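Local coordinates for kinetochore protein mis18 (Schizosaccharomyces pombe, PDB 5J6P) that helps recruit CENP-A to centromeres as part of a multiprotein complex and maintains histones of the central core in a deacetylated state, at residues 3-7 against 18-22; 9-14 against 63-67; 31-37 against 87-92; 55-61 against 72-78; 67-71 against 93-97. One frame throughout, in Å; residues are numbered along the deposited sequence.

Overall arrangement
This chain is the N-terminal, zinc-binding Yippee-like domain of mis18, built from a three-stranded and a six-stranded antiparallel sheet. From the N terminus, contact 1 closes first, holding strand 5-9 to the turn that leads from the smaller sheet into the larger. Contact 2 joins the 9-14 and 63-67 loops through zinc, and it crosses contact 1 along the chain. Contact 3 pairs two strands at the middle of the domain; contact 4, the 55-61 and 72-78 arms of a hairpin, nests inside the loop it closes. Contact 5 crosses contacts 3 and 4 and brings the start of strand 69-76 against 93-97, where the chain returns to the smaller sheet beside the zinc site.

Contact 1 (3-7 against 18-22); sequences QPSVF and DSNAW
S5 and S19 supply the hydrogen bond across this contact: S19 N donates to S5 O at 3.0 Å. Beside it V6 and D18 form a non-hydrogen-bonded antiparallel pair, with CA atoms 4.2 Å apart, the one beta bridge between the segments, with the S19-S5 bond just beyond it where the chain turns.

The apolar part belongs mostly to F7. Its CG lies anti to its own carbonyl carbon (chi1 -58°), a turn that brings the ring against the D18-S19 backbone; CE2 comes within 3.4 Å of D18 C, which sits at the ring edge. F7 CZ then reaches the edge of the W22 indole at CZ3, 4.4 Å away. On V6, the CG2 branch rests on D18 CB, and P4 leans loosely on N20.

Within the turn, D18 OD1 takes weak bonds from the backbone N atoms of N20 and A21. Its OD2 is bound by the hydroxyl of Y98 of the second subunit, so one carboxylate serves both turn and dimer.

Strand 5-9 is flanked by 15-18 and 95-99 in the small sheet, while the F7 ring meets that of F32 of strand 31-34 in the large one.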
# COMPACT_ATOMS: atom_id res chain seq x y z
N GLN A 3 -13.39 -3.40 7.08
CA GLN A 3 -12.46 -3.63 5.98
C GLN A 3 -11.06 -3.22 6.44
O GLN A 3 -10.91 -2.14 7.03
CB GLN A 3 -12.90 -2.84 4.73
CG GLN A 3 -12.45 -3.48 3.42
CD GLN A 3 -13.02 -4.88 3.21
OE1 GLN A 3 -12.30 -5.88 3.14
NE2 GLN A 3 -14.34 -4.96 3.12
N PRO A 4 -10.04 -4.08 6.20
CA PRO A 4 -8.66 -3.77 6.60
C PRO A 4 -8.08 -2.44 6.07
O PRO A 4 -8.56 -1.90 5.05
CB PRO A 4 -7.83 -4.95 6.03
CG PRO A 4 -8.82 -6.06 5.82
CD PRO A 4 -10.09 -5.35 5.43
N SER A 5 -7.08 -1.92 6.78
CA SER A 5 -6.16 -0.93 6.23
C SER A 5 -4.73 -1.47 6.02
O SER A 5 -4.33 -2.51 6.56
CB SER A 5 -6.16 0.33 7.08
OG SER A 5 -7.44 0.95 7.08
N VAL A 6 -3.99 -0.78 5.16
CA VAL A 6 -2.57 -1.05 4.93
C VAL A 6 -1.79 0.20 5.25
O VAL A 6 -2.32 1.30 5.08
CB VAL A 6 -2.34 -1.47 3.47
CG1 VAL A 6 -0.91 -1.24 3.03
CG2 VAL A 6 -2.68 -2.94 3.31
N PHE A 7 -0.55 0.02 5.70
CA PHE A 7 0.24 1.14 6.22
C PHE A 7 1.50 1.37 5.45
O PHE A 7 2.25 0.41 5.19
CB PHE A 7 0.61 0.89 7.70
CG PHE A 7 -0.58 0.69 8.57
CD1 PHE A 7 -1.43 1.75 8.80
CD2 PHE A 7 -0.89 -0.56 9.07
CE1 PHE A 7 -2.57 1.57 9.56
CE2 PHE A 7 -2.03 -0.74 9.84
CZ PHE A 7 -2.86 0.32 10.08
N ASP A 18 -0.03 -4.03 8.01
CA ASP A 18 -1.49 -3.86 7.85
C ASP A 18 -2.20 -4.02 9.16
O ASP A 18 -1.59 -4.35 10.18
CB ASP A 18 -2.02 -4.89 6.87
CG ASP A 18 -1.70 -6.28 7.30
OD1 ASP A 18 -2.00 -6.64 8.46
OD2 ASP A 18 -1.13 -7.01 6.48
N SER A 19 -3.51 -3.81 9.11
CA SER A 19 -4.38 -3.89 10.28
C SER A 19 -4.45 -5.24 10.91
O SER A 19 -4.72 -5.33 12.08
CB SER A 19 -5.81 -3.49 9.93
OG SER A 19 -5.97 -2.12 10.22
N ASN A 20 -4.19 -6.29 10.16
CA ASN A 20 -4.37 -7.62 10.71
C ASN A 20 -3.40 -8.04 11.81
O ASN A 20 -3.78 -8.84 12.67
CB ASN A 20 -4.48 -8.63 9.56
CG ASN A 20 -5.73 -8.39 8.73
OD1 ASN A 20 -6.58 -7.52 9.06
ND2 ASN A 20 -5.87 -9.14 7.67
N ALA A 21 -2.21 -7.45 11.82
CA ALA A 21 -1.31 -7.55 12.97
C ALA A 21 -1.52 -6.47 14.07
O ALA A 21 -0.64 -6.27 14.93
CB ALA A 21 0.14 -7.55 12.52
N TRP A 22 -2.68 -5.80 14.08
CA TRP A 22 -2.94 -4.76 15.08
C TRP A 22 -3.00 -5.34 16.49
O TRP A 22 -3.27 -6.54 16.69
CB TRP A 22 -4.23 -4.05 14.73
CG TRP A 22 -4.68 -2.96 15.60
CD1 TRP A 22 -5.35 -3.09 16.78
CD2 TRP A 22 -4.66 -1.56 15.30
NE1 TRP A 22 -5.70 -1.84 17.26
CE2 TRP A 22 -5.29 -0.89 16.37
CE3 TRP A 22 -4.15 -0.80 14.22
CZ2 TRP A 22 -5.42 0.52 16.42
CZ3 TRP A 22 -4.28 0.62 14.26
CH2 TRP A 22 -4.91 1.25 15.35

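Contact 2 (9-14 against 63-67); sequences CKKCFQ and CTRCN. With ZN (zinc ion), chain D.
C9 and C63, their CA atoms 7.0 Å apart, each begin a tight turn that closes on itself, F13 N bonding to C9 O and N67 N to C63 O, while C12 and C66 meet further along with CA atoms 6.0 Å apart. The four cysteines converge on one zinc ion. Three thiolates sit close, C63 SG and C66 SG at 2.2 Å from the zinc and C9 SG at 2.3 Å; C12 SG is longer at 2.7 Å.

The two turns use matching torsions. C9 and C63 send SG anti to the backbone N (chi1 155° in both), whereas C12 and C66 hold theirs between N and the carbonyl carbon. Backbone amides steady the sulfurs: C66 N points at C63 SG, C12 N at C9 SG and Q14 N at C12 SG, which would probably soften the negative charge gathered round the metal. Outside the metal shell, K11 CD packs on C66 CB at 3.7 Å, and C12 SG touches the aliphatic part of R65. The Q14 chain extends toward T64, whose OG1 bonds to N40 O.

Two CxxC knuckles facing each other across a tetracysteine zinc are the signature of the Yippee/Mis18 beta-tent domain.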
# COMPACT_ATOMS: atom_id res chain seq x y z
N CYS A 9 5.05 4.24 4.83
CA CYS A 9 5.84 5.42 5.16
C CYS A 9 5.46 6.59 4.24
O CYS A 9 5.64 6.51 3.02
CB CYS A 9 7.33 5.11 5.04
SG CYS A 9 8.36 6.56 4.71
N LYS A 10 4.95 7.66 4.83
CA LYS A 10 4.51 8.85 4.09
C LYS A 10 5.48 9.33 3.03
O LYS A 10 5.06 9.96 2.04
CB LYS A 10 4.28 10.01 5.03
CG LYS A 10 2.96 9.95 5.81
CD LYS A 10 2.31 11.33 5.85
CE LYS A 10 1.65 11.69 7.17
NZ LYS A 10 1.89 13.14 7.41
N LYS A 11 6.77 9.07 3.26
CA LYS A 11 7.79 9.67 2.44
C LYS A 11 8.03 8.89 1.16
O LYS A 11 8.02 9.47 0.12
CB LYS A 11 9.11 9.73 3.22
CG LYS A 11 9.98 10.86 2.73
CD LYS A 11 11.45 10.54 2.67
CE LYS A 11 12.17 11.64 1.90
NZ LYS A 11 13.38 12.12 2.61
N CYS A 12 8.20 7.58 1.27
CA CYS A 12 8.47 6.74 0.10
C CYS A 12 7.32 5.82 -0.30
O CYS A 12 7.32 5.27 -1.39
CB CYS A 12 9.75 5.92 0.32
SG CYS A 12 9.54 4.50 1.42
N PHE A 13 6.34 5.65 0.59
CA PHE A 13 5.21 4.74 0.32
C PHE A 13 5.52 3.24 0.46
O PHE A 13 4.76 2.39 0.01
CB PHE A 13 4.57 5.02 -1.04
CG PHE A 13 3.77 6.30 -1.15
CD1 PHE A 13 3.47 7.10 -0.06
CD2 PHE A 13 3.25 6.65 -2.39
CE1 PHE A 13 2.72 8.24 -0.20
CE2 PHE A 13 2.48 7.78 -2.53
CZ PHE A 13 2.23 8.59 -1.43
N GLN A 14 6.63 2.91 1.09
CA GLN A 14 6.85 1.53 1.39
C GLN A 14 5.80 1.03 2.37
O GLN A 14 5.55 1.66 3.39
CB GLN A 14 8.24 1.32 2.00
CG GLN A 14 8.48 -0.15 2.29
CD GLN A 14 9.89 -0.46 2.70
OE1 GLN A 14 10.59 0.32 3.40
NE2 GLN A 14 10.31 -1.65 2.33
N CYS A 63 12.55 3.49 8.19
CA CYS A 63 12.12 2.88 6.94
C CYS A 63 13.34 2.55 6.08
O CYS A 63 13.97 3.44 5.52
CB CYS A 63 11.18 3.82 6.18
SG CYS A 63 11.13 3.55 4.40
N THR A 64 13.65 1.26 5.99
CA THR A 64 14.84 0.79 5.25
C THR A 64 15.06 1.42 3.89
O THR A 64 16.19 1.48 3.45
CB THR A 64 14.76 -0.69 4.92
OG1 THR A 64 13.43 -0.96 4.48
CG2 THR A 64 15.11 -1.51 6.13
N ARG A 65 14.00 1.86 3.23
CA ARG A 65 14.13 2.60 1.99
C ARG A 65 14.45 4.10 2.14
O ARG A 65 15.41 4.55 1.55
CB ARG A 65 12.86 2.42 1.14
CG ARG A 65 12.95 3.15 -0.19
CD ARG A 65 12.05 2.57 -1.24
NE ARG A 65 12.65 1.35 -1.76
CZ ARG A 65 12.04 0.16 -1.78
NH1 ARG A 65 10.77 -0.01 -1.33
NH2 ARG A 65 12.73 -0.87 -2.28
N CYS A 66 13.62 4.83 2.87
CA CYS A 66 13.75 6.28 2.95
C CYS A 66 14.47 6.75 4.21
O CYS A 66 14.55 7.95 4.47
CB CYS A 66 12.38 6.95 2.85
SG CYS A 66 11.51 7.11 4.43
N ASN A 67 14.97 5.81 4.99
CA ASN A 67 15.70 6.17 6.25
C ASN A 67 14.97 7.05 7.27
O ASN A 67 15.55 7.47 8.22
CB ASN A 67 17.04 6.82 5.92
CG ASN A 67 17.92 5.93 5.08
OD1 ASN A 67 18.09 4.75 5.37
ND2 ASN A 67 18.48 6.49 4.03
ZN ZN D . 10.21 5.49 3.84

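Contact 3 (31-37 against 87-92); sequences SFTLSDA and MYTFSM
F90, Y88 and F32 bring together strands 31-34 and 88-91, neighbours in the six-stranded antiparallel sheet of this Yippee-like domain. F90 and F32 form a hydrogen-bonded pair, F32 N reaching F90 O at 2.9 Å and F90 N returning to F32 O at 2.8 Å. L34 and Y88 repeat the pattern two residues along, past the non-hydrogen-bonded pair T33-T89.

All three aromatic rings rise from the same face of the sheet. F32 holds CG between its backbone N and carbonyl carbon (chi1 68°), which leans the ring over its partner, so that F90 CB lies over one face, off centre toward the rim; M92 CG touches the same ring at its edge. The F32 and F90 rings themselves meet obliquely, with planes 39° apart. F90 CE2 also meets L34 CD2 at 3.7 Å, the two side chains standing at about a right angle, and L61 of strand 57-63 packs on F90 too.

Y88 is met from past the end of the strand. There the chain bends round so that A37 comes back over the ring, while L34 O lies at the ring edge.

The other face of the sheet carries T33 and T89, joined weakly through their hydroxyls. M87, just ahead of Y88, rests its SD on S35. Directly above the centre of the Y88 ring sits A37 CB, 4.0 Å from the centroid.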
# COMPACT_ATOMS: atom_id res chain seq x y z
N SER A 31 0.14 7.62 18.16
CA SER A 31 0.89 6.40 17.81
C SER A 31 -0.04 5.19 17.67
O SER A 31 -1.18 5.24 18.12
CB SER A 31 1.91 6.05 18.90
OG SER A 31 1.43 5.06 19.82
N PHE A 32 0.45 4.10 17.07
CA PHE A 32 -0.29 2.81 17.06
C PHE A 32 0.68 1.64 16.97
O PHE A 32 1.81 1.80 16.60
CB PHE A 32 -1.33 2.75 15.92
CG PHE A 32 -0.72 2.69 14.54
CD1 PHE A 32 -0.40 3.87 13.85
CD2 PHE A 32 -0.44 1.48 13.94
CE1 PHE A 32 0.17 3.83 12.58
CE2 PHE A 32 0.15 1.43 12.68
CZ PHE A 32 0.45 2.60 12.00
N THR A 33 0.24 0.44 17.29
CA THR A 33 1.19 -0.59 17.64
C THR A 33 0.77 -1.91 17.01
O THR A 33 -0.39 -2.26 17.04
CB THR A 33 1.35 -0.67 19.19
OG1 THR A 33 1.65 0.64 19.75
CG2 THR A 33 2.43 -1.69 19.58
N LEU A 34 1.76 -2.62 16.46
CA LEU A 34 1.55 -3.78 15.63
C LEU A 34 2.49 -4.86 16.09
O LEU A 34 3.60 -4.57 16.48
CB LEU A 34 1.90 -3.46 14.15
CG LEU A 34 0.92 -3.04 13.03
CD1 LEU A 34 -0.02 -1.90 13.40
CD2 LEU A 34 1.69 -2.68 11.76
N SER A 35 2.06 -6.10 15.96
CA SER A 35 2.79 -7.26 16.37
C SER A 35 3.62 -7.83 15.25
O SER A 35 4.37 -8.82 15.44
CB SER A 35 1.81 -8.35 16.82
OG SER A 35 1.00 -8.80 15.74
N ASP A 36 3.44 -7.27 14.06
CA ASP A 36 4.28 -7.68 12.94
C ASP A 36 4.43 -6.58 11.90
O ASP A 36 3.56 -5.70 11.78
CB ASP A 36 3.77 -8.98 12.26
CG ASP A 36 4.91 -9.78 11.60
OD1 ASP A 36 6.06 -9.29 11.59
OD2 ASP A 36 4.67 -10.90 11.09
N ALA A 37 5.54 -6.65 11.17
CA ALA A 37 5.75 -5.80 10.02
C ALA A 37 6.46 -6.53 8.94
O ALA A 37 7.13 -7.50 9.18
CB ALA A 37 6.55 -4.57 10.42
N MET A 87 7.28 -4.98 20.28
CA MET A 87 6.32 -4.83 19.21
C MET A 87 6.60 -3.51 18.51
O MET A 87 7.16 -2.57 19.10
CB MET A 87 4.86 -4.81 19.71
CG MET A 87 4.42 -5.95 20.60
SD MET A 87 3.84 -7.50 19.91
CE MET A 87 5.33 -8.41 19.43
N TYR A 88 6.11 -3.44 17.27
CA TYR A 88 6.33 -2.31 16.38
C TYR A 88 5.35 -1.20 16.66
O TYR A 88 4.20 -1.32 16.34
CB TYR A 88 6.22 -2.73 14.91
CG TYR A 88 7.13 -3.88 14.55
CD1 TYR A 88 8.44 -3.68 14.13
CD2 TYR A 88 6.67 -5.19 14.61
CE1 TYR A 88 9.26 -4.75 13.78
CE2 TYR A 88 7.47 -6.26 14.27
CZ TYR A 88 8.76 -6.04 13.85
OH TYR A 88 9.51 -7.15 13.51
N THR A 89 5.85 -0.11 17.23
CA THR A 89 5.03 1.03 17.60
C THR A 89 5.31 2.20 16.65
O THR A 89 6.31 2.91 16.77
CB THR A 89 5.31 1.46 19.08
OG1 THR A 89 5.05 0.35 19.97
CG2 THR A 89 4.48 2.63 19.48
N PHE A 90 4.36 2.42 15.76
CA PHE A 90 4.44 3.42 14.71
C PHE A 90 3.86 4.78 15.03
O PHE A 90 2.86 4.93 15.71
CB PHE A 90 3.76 2.87 13.45
CG PHE A 90 4.50 1.71 12.84
CD1 PHE A 90 5.73 1.90 12.25
CD2 PHE A 90 3.99 0.43 12.89
CE1 PHE A 90 6.45 0.82 11.73
CE2 PHE A 90 4.70 -0.63 12.37
CZ PHE A 90 5.92 -0.44 11.77
N SER A 91 4.47 5.78 14.43
CA SER A 91 4.15 7.18 14.62
C SER A 91 3.09 7.58 13.56
O SER A 91 3.35 7.49 12.38
CB SER A 91 5.48 7.93 14.47
OG SER A 91 5.43 9.26 14.92
N MET A 92 1.88 8.00 13.95
CA MET A 92 0.83 8.30 12.96
C MET A 92 1.22 9.45 12.07
O MET A 92 0.77 9.53 10.94
CB MET A 92 -0.51 8.69 13.59
CG MET A 92 -1.22 7.67 14.47
SD MET A 92 -2.35 8.50 15.65
CE MET A 92 -3.41 7.13 16.16

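Contact 4 (55-61 against 72-78); sequences LCVYSEL and KVYNSTP
V57 O is gripped by two backbone donors of the facing strand at once. S76 N comes in the carbonyl plane on a lone pair, 3.1 Å from V57 O, while N75 N approaches nearly head-on to the carbonyl; N75 ND2 adds a weak third bond. V57 N answers to S76 O at 2.9 Å, and beyond the irregularity S59 and V73 resume a regular hydrogen-bonded pair, with V73 N 2.8 Å from S59 O. The N75 amide also gives a weak bond to S59 OG, whose stronger link is to T47 O on strand 42-50.

Y58, K72 and Y74 lie in a row on one face of the hairpin. Y58 keeps CG between its backbone N and carbonyl carbon (chi1 71°), which lays the ring under the end of the lysine chain. K72 CE lies over the ring face, 3.4 Å from its centroid, and the bends at the end of the chain carry NZ to 4.7 Å from that centroid, a cation-pi contact. Y58 CB in turn covers one face of the Y74 ring, 4.0 Å from its centroid; the two tyrosines point the same way, with their planes 59° apart.

Toward the open end, C56 CB meets Y74 CD2 at 3.6 Å, and C56 SG rests on P78 CD. Nearer the zinc end, L61 CD2 packs against V73 CG2, while its CD1 branch meets F90.

N75 and S76 together opposite V57 make a classic beta bulge, set in the antiparallel hairpin of strands 57-63 and 69-76 whose connection carries C63 and C66 of the zinc site.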
# COMPACT_ATOMS: atom_id res chain seq x y z
N LEU A 55 10.29 6.49 31.91
CA LEU A 55 9.78 5.20 32.35
C LEU A 55 10.10 3.99 31.46
O LEU A 55 10.33 2.88 31.99
CB LEU A 55 8.27 5.28 32.61
CG LEU A 55 7.90 5.39 34.09
CD1 LEU A 55 6.41 5.72 34.24
CD2 LEU A 55 8.27 4.09 34.84
N CYS A 56 10.08 4.17 30.14
CA CYS A 56 10.35 3.05 29.24
C CYS A 56 11.63 3.24 28.47
O CYS A 56 12.20 4.34 28.46
CB CYS A 56 9.21 2.86 28.27
SG CYS A 56 7.63 3.22 29.02
N VAL A 57 12.07 2.16 27.84
CA VAL A 57 13.23 2.19 26.96
C VAL A 57 12.90 1.64 25.56
O VAL A 57 12.46 0.49 25.39
CB VAL A 57 14.42 1.48 27.62
CG1 VAL A 57 15.56 1.22 26.64
CG2 VAL A 57 14.90 2.30 28.81
N TYR A 58 13.16 2.47 24.55
CA TYR A 58 12.91 2.14 23.17
C TYR A 58 14.09 2.42 22.28
O TYR A 58 14.91 3.30 22.53
CB TYR A 58 11.72 2.92 22.67
CG TYR A 58 11.99 4.40 22.49
CD1 TYR A 58 12.56 4.88 21.32
CD2 TYR A 58 11.64 5.31 23.46
CE1 TYR A 58 12.78 6.23 21.13
CE2 TYR A 58 11.86 6.66 23.28
CZ TYR A 58 12.44 7.11 22.12
OH TYR A 58 12.67 8.43 21.91
N SER A 59 14.15 1.64 21.21
CA SER A 59 15.04 1.90 20.10
C SER A 59 14.19 2.44 18.94
O SER A 59 13.06 2.00 18.73
CB SER A 59 15.74 0.61 19.71
OG SER A 59 16.71 0.29 20.68
N GLU A 60 14.73 3.41 18.21
CA GLU A 60 14.06 3.99 17.05
C GLU A 60 13.87 3.01 15.88
O GLU A 60 14.74 2.19 15.64
CB GLU A 60 14.85 5.17 16.58
CG GLU A 60 14.67 6.38 17.47
CD GLU A 60 15.37 7.61 16.93
OE1 GLU A 60 16.48 7.43 16.35
OE2 GLU A 60 14.81 8.72 17.09
N LEU A 61 12.71 3.09 15.19
CA LEU A 61 12.43 2.36 13.94
C LEU A 61 12.54 3.26 12.71
O LEU A 61 11.85 4.31 12.65
CB LEU A 61 11.02 1.82 13.91
CG LEU A 61 10.62 0.52 14.56
CD1 LEU A 61 9.14 0.28 14.26
CD2 LEU A 61 11.49 -0.59 14.03
N LYS A 72 9.16 3.18 16.81
CA LYS A 72 10.03 2.67 17.87
C LYS A 72 9.64 1.31 18.36
O LYS A 72 8.49 0.89 18.22
CB LYS A 72 10.05 3.62 19.06
CG LYS A 72 8.80 4.44 19.21
CD LYS A 72 8.89 5.30 20.43
CE LYS A 72 9.69 6.57 20.20
NZ LYS A 72 8.79 7.65 19.74
N VAL A 73 10.61 0.62 18.94
CA VAL A 73 10.34 -0.61 19.66
C VAL A 73 10.66 -0.37 21.10
O VAL A 73 11.83 -0.17 21.45
CB VAL A 73 11.25 -1.74 19.20
CG1 VAL A 73 10.94 -3.01 19.98
CG2 VAL A 73 11.06 -1.98 17.70
N TYR A 74 9.63 -0.41 21.95
CA TYR A 74 9.88 -0.39 23.40
C TYR A 74 10.48 -1.73 23.84
O TYR A 74 9.85 -2.78 23.67
CB TYR A 74 8.61 -0.06 24.16
CG TYR A 74 8.21 1.37 23.90
CD1 TYR A 74 7.47 1.72 22.81
CD2 TYR A 74 8.64 2.37 24.73
CE1 TYR A 74 7.11 3.04 22.59
CE2 TYR A 74 8.32 3.69 24.50
CZ TYR A 74 7.55 4.02 23.44
OH TYR A 74 7.23 5.33 23.20
N ASN A 75 11.72 -1.67 24.34
CA ASN A 75 12.47 -2.86 24.77
C ASN A 75 12.22 -3.18 26.25
O ASN A 75 12.23 -4.36 26.63
CB ASN A 75 13.98 -2.66 24.57
CG ASN A 75 14.32 -2.01 23.24
OD1 ASN A 75 14.33 -2.65 22.19
ND2 ASN A 75 14.61 -0.73 23.28
N SER A 76 12.01 -2.12 27.05
CA SER A 76 11.79 -2.23 28.48
C SER A 76 10.64 -1.38 28.88
O SER A 76 10.62 -0.19 28.62
CB SER A 76 12.99 -1.75 29.30
OG SER A 76 14.12 -2.54 29.01
N THR A 77 9.71 -2.02 29.59
CA THR A 77 8.50 -1.38 30.05
C THR A 77 8.18 -1.77 31.49
O THR A 77 8.76 -2.77 32.03
CB THR A 77 7.32 -1.80 29.16
OG1 THR A 77 7.35 -3.22 28.92
CG2 THR A 77 7.40 -1.10 27.84
N PRO A 78 7.27 -1.00 32.13
CA PRO A 78 6.54 -1.41 33.32
C PRO A 78 5.60 -2.56 32.99
O PRO A 78 5.66 -3.08 31.88
CB PRO A 78 5.68 -0.18 33.62
CG PRO A 78 6.50 0.96 33.17
CD PRO A 78 7.07 0.44 31.88

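Contact 5 (67-71 against 93-97); sequences NEVIG and DKLQA
I70 and K94 are the nearest residues along the two backbones, 5.4 Å between CA atoms, and no hydrogen bond links the segments; K94 and L95 make the contact with their side chains.

K94 does most of the work. Its chain bends at the CB-CG bond (chi2 -82°) and then runs straight, passing V69 O with CD at 3.4 Å before its end meets E68. There NZ forms a salt bridge with E68 OE2 at 2.9 Å, the two side chains crossing at about a right angle. E68 sends CG anti to its backbone N (chi1 -159°) and kinks at the next bond, which turns the carboxylate to the lysine. The glutamate also touches C66 of the zinc site, so the bridge lies just outside the metal shell.

The apolar half is further in. K94 CB lies 3.9 Å from I70 CA, and L95 CD2 packs on I70 CB at 4.0 Å. Both I70 and L95 also rest on F90, and L95 reaches F7 of strand 5-9, which makes this a point where the two sheets share a core.

Strand 69-76 enters here through a classic beta bulge, I70 and G71 both opposite L61, beside the 63-66 knuckle of the zinc site, through which the two sheets of the Yippee-like domain are tied.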
# COMPACT_ATOMS: atom_id res chain seq x y z
N ASN A 67 14.97 5.81 4.99
CA ASN A 67 15.70 6.17 6.25
C ASN A 67 14.97 7.05 7.27
O ASN A 67 15.55 7.47 8.22
CB ASN A 67 17.04 6.82 5.92
CG ASN A 67 17.92 5.93 5.08
OD1 ASN A 67 18.09 4.75 5.37
ND2 ASN A 67 18.48 6.49 4.03
N GLU A 68 13.69 7.31 7.08
CA GLU A 68 12.97 8.14 7.97
C GLU A 68 12.69 7.37 9.27
O GLU A 68 12.47 6.16 9.28
CB GLU A 68 11.66 8.57 7.31
CG GLU A 68 11.04 9.81 7.90
CD GLU A 68 11.67 11.10 7.39
OE1 GLU A 68 12.86 11.12 7.08
OE2 GLU A 68 10.95 12.11 7.31
N VAL A 69 12.72 8.11 10.38
CA VAL A 69 12.36 7.58 11.65
C VAL A 69 10.85 7.68 11.69
O VAL A 69 10.27 8.78 11.58
CB VAL A 69 13.07 8.33 12.81
CG1 VAL A 69 12.54 7.89 14.16
CG2 VAL A 69 14.56 8.05 12.76
N ILE A 70 10.23 6.51 11.81
CA ILE A 70 8.78 6.33 11.69
C ILE A 70 8.16 5.69 12.91
O ILE A 70 6.95 5.53 12.97
CB ILE A 70 8.39 5.45 10.45
CG1 ILE A 70 9.04 4.07 10.52
CG2 ILE A 70 8.76 6.13 9.14
CD1 ILE A 70 8.57 3.15 9.42
N GLY A 71 8.97 5.30 13.89
CA GLY A 71 8.42 4.61 15.05
C GLY A 71 9.46 4.25 16.08
O GLY A 71 10.50 4.92 16.21
N ASP A 93 2.05 10.35 12.57
CA ASP A 93 2.50 11.52 11.80
C ASP A 93 3.38 11.16 10.63
O ASP A 93 3.60 11.98 9.74
CB ASP A 93 3.29 12.51 12.69
CG ASP A 93 2.48 13.76 13.02
OD1 ASP A 93 1.26 13.64 13.28
OD2 ASP A 93 3.08 14.86 13.02
N LYS A 94 3.90 9.95 10.67
CA LYS A 94 4.90 9.46 9.74
C LYS A 94 4.39 8.32 8.90
O LYS A 94 5.12 7.83 8.08
CB LYS A 94 6.10 9.00 10.57
CG LYS A 94 6.85 10.12 11.30
CD LYS A 94 7.79 10.78 10.32
CE LYS A 94 8.63 11.88 10.91
NZ LYS A 94 9.59 12.30 9.86
N LEU A 95 3.16 7.87 9.11
CA LEU A 95 2.61 6.74 8.37
C LEU A 95 1.43 7.24 7.58
O LEU A 95 1.07 8.42 7.69
CB LEU A 95 2.13 5.61 9.31
CG LEU A 95 3.14 4.61 9.83
CD1 LEU A 95 3.52 3.61 8.77
CD2 LEU A 95 4.39 5.30 10.34
N GLN A 96 0.86 6.34 6.78
CA GLN A 96 -0.33 6.62 5.97
C GLN A 96 -1.17 5.37 5.91
O GLN A 96 -0.64 4.26 5.89
CB GLN A 96 0.12 6.98 4.57
CG GLN A 96 -0.47 8.24 4.04
CD GLN A 96 -0.00 8.47 2.62
OE1 GLN A 96 0.10 7.52 1.85
NE2 GLN A 96 0.30 9.71 2.27
N ALA A 97 -2.48 5.54 5.88
CA ALA A 97 -3.38 4.37 5.86
C ALA A 97 -4.16 4.35 4.57
O ALA A 97 -4.55 5.39 4.01
CB ALA A 97 -4.33 4.38 7.04